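Local coordinates for protein L-lysine 6-monooxygenase (PDB 5CQF) that probably hydroxylates the side-chain amino group of L-lysine as an FAD- and NADP-dependent monooxygenase of siderophore biosynthesis, at residues A[145-150]-A[387-392]. Sequence-based numbering, arbitrary orientation.
Sequences GRLQEV and QGACDV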
loop_
_atom_site.group_PDB
_atom_site.type_symbol
_atom_site.label_atom_id
_atom_site.label_comp_id
_atom_site.label_asym_id
_atom_site.label_seq_id
_atom_site.Cartn_x
_atom_site.Cartn_y
_atom_site.Cartn_z
ATOM N N GLY A 145 -49.102 -42.137 -2.356
ATOM C CA GLY A 145 -49.571 -40.961 -1.615
ATOM C C GLY A 145 -48.448 -40.136 -0.987
ATOM O O GLY A 145 -48.706 -39.263 -0.149
ATOM N N ARG A 146 -47.205 -40.407 -1.396
ATOM C CA ARG A 146 -46.023 -39.701 -0.887
ATOM C C ARG A 146 -45.082 -39.393 -2.068
ATOM O O ARG A 146 -45.017 -40.167 -3.034
ATOM C CB ARG A 146 -45.314 -40.537 0.199
ATOM C CG ARG A 146 -46.141 -40.767 1.471
ATOM C CD ARG A 146 -45.337 -41.384 2.623
ATOM N NE ARG A 146 -44.520 -40.401 3.354
ATOM C CZ ARG A 146 -43.578 -40.688 4.262
ATOM N NH1 ARG A 146 -43.296 -41.947 4.585
ATOM N NH2 ARG A 146 -42.905 -39.701 4.850
ATOM N N LEU A 147 -44.386 -38.256 -2.000
ATOM C CA LEU A 147 -43.513 -37.808 -3.102
ATOM C C LEU A 147 -42.225 -38.642 -3.186
ATOM O O LEU A 147 -41.442 -38.661 -2.232
ATOM C CB LEU A 147 -43.161 -36.321 -2.931
ATOM C CG LEU A 147 -42.148 -35.673 -3.895
ATOM C CD1 LEU A 147 -42.779 -35.041 -5.128
ATOM C CD2 LEU A 147 -41.349 -34.638 -3.123
ATOM N N GLN A 148 -42.008 -39.301 -4.329
ATOM C CA GLN A 148 -40.855 -40.202 -4.540
ATOM C C GLN A 148 -39.800 -39.696 -5.550
ATOM O O GLN A 148 -38.664 -40.120 -5.482
ATOM C CB GLN A 148 -41.324 -41.592 -5.018
ATOM C CG GLN A 148 -42.349 -42.311 -4.134
ATOM C CD GLN A 148 -41.781 -42.922 -2.850
ATOM O OE1 GLN A 148 -40.582 -43.224 -2.753
ATOM N NE2 GLN A 148 -42.658 -43.121 -1.854
ATOM N N GLU A 149 -40.200 -38.851 -6.504
ATOM C CA GLU A 149 -39.312 -38.305 -7.545
ATOM C C GLU A 149 -39.782 -36.909 -7.965
ATOM O O GLU A 149 -40.868 -36.478 -7.569
ATOM C CB GLU A 149 -39.307 -39.204 -8.779
ATOM C CG GLU A 149 -38.233 -40.287 -8.782
ATOM C CD GLU A 149 -38.195 -41.078 -10.088
ATOM O OE1 GLU A 149 -39.283 -41.341 -10.662
ATOM O OE2 GLU A 149 -37.072 -41.430 -10.538
ATOM N N VAL A 150 -38.961 -36.202 -8.748
ATOM C CA VAL A 150 -39.395 -34.965 -9.404
ATOM C C VAL A 150 -38.997 -35.028 -10.841
ATOM O O VAL A 150 -38.047 -35.705 -11.192
ATOM C CB VAL A 150 -38.802 -33.669 -8.780
ATOM C CG1 VAL A 150 -39.341 -33.453 -7.377
ATOM C CG2 VAL A 150 -37.280 -33.670 -8.770
ATOM N N GLN A 387 -41.676 -32.698 3.997
ATOM C CA GLN A 387 -42.698 -33.389 4.769
ATOM C C GLN A 387 -43.362 -34.368 3.815
ATOM O O GLN A 387 -43.499 -34.076 2.623
ATOM C CB GLN A 387 -43.718 -32.393 5.322
ATOM C CG GLN A 387 -44.379 -31.527 4.255
ATOM C CD GLN A 387 -44.890 -30.201 4.792
ATOM O OE1 GLN A 387 -44.633 -29.840 5.945
ATOM N NE2 GLN A 387 -45.614 -29.461 3.952
ATOM N N GLY A 388 -43.737 -35.536 4.332
ATOM C CA GLY A 388 -44.423 -36.559 3.540
ATOM C C GLY A 388 -43.702 -36.939 2.257
ATOM O O GLY A 388 -44.345 -37.200 1.231
ATOM N N ALA A 389 -42.369 -36.967 2.324
ATOM C CA ALA A 389 -41.509 -37.273 1.178
ATOM C C ALA A 389 -40.670 -38.514 1.485
ATOM O O ALA A 389 -40.159 -38.667 2.595
ATOM C CB ALA A 389 -40.612 -36.084 0.859
ATOM N N CYS A 390 -40.544 -39.397 0.497
ATOM C CA CYS A 390 -39.796 -40.659 0.636
ATOM C C CYS A 390 -38.528 -40.557 -0.198
ATOM O O CYS A 390 -38.591 -40.628 -1.430
ATOM C CB CYS A 390 -40.621 -41.866 0.135
ATOM S SG CYS A 390 -41.684 -42.754 1.313
ATOM N N ASP A 391 -37.390 -40.381 0.472
ATOM C CA ASP A 391 -36.061 -40.370 -0.175
ATOM C C ASP A 391 -35.749 -39.149 -1.065
ATOM O O ASP A 391 -34.717 -39.161 -1.737
ATOM C CB ASP A 391 -35.833 -41.653 -1.015
ATOM C CG ASP A 391 -35.609 -42.888 -0.169
ATOM O OD1 ASP A 391 -34.702 -42.858 0.688
ATOM O OD2 ASP A 391 -36.317 -43.899 -0.386
ATOM N N VAL A 392 -36.600 -38.115 -1.086
ATOM C CA VAL A 392 -36.363 -36.953 -1.973
ATOM C C VAL A 392 -35.682 -35.787 -1.244
ATOM O O VAL A 392 -36.182 -35.271 -0.238
ATOM C CB VAL A 392 -37.638 -36.457 -2.692
ATOM C CG1 VAL A 392 -37.334 -35.269 -3.600
ATOM C CG2 VAL A 392 -38.233 -37.577 -3.514
#
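L147 and A389 form a single parallel bridge, at which the start of strand 147-154 meets the loop leading into strand 393-396. The backbone N of C390 donates to L147 O in a nearly straight bond of 3.0 Å (167° at the hydrogen). The return bond, from L147 N to G388 O, is weak at 3.4 Å.

Packing is tight on the buried side of this bridge. The side chains of L147 and V392 cross at about a right angle, with L147 CD2 4.1 Å from V392 CG1. The other branch of V392 presses on the backbone of the opposing strand, its CG2 lying 3.2 Å from Q148 O. L364 and W367 from a nearby loop and P140 of strand 137-142 also pack on L147.

Close contact continues at Q148. Its CB points away from the loop, but a bend at chi2 (-76°) swings CD back, and the flat amide end lies against C390 CB, with Q148 NE2 3.1 Å from that carbon. A weak hydrogen bond from R162 to Q148 OE1 helps to fix the amide.

The side near R146 is looser and solvent-exposed. Here the arginine chain turns at chi3 (80°) and its guanidinium spreads beside the loop: C390 SG sits over one face, 3.7 Å from R146 NH1, while G388 CA lies at the edge, 3.7 Å from R146 NH2. A389 O approaches R146 NH2 obliquely, also at 3.7 Å.

The contact thus joins the middle strand of the three-stranded antiparallel sheet to the lead-in of an outermost strand of a five-stranded parallel sheet, an association consistent with the Rossmann-type FAD-binding domain of two-dinucleotide-binding flavoproteins.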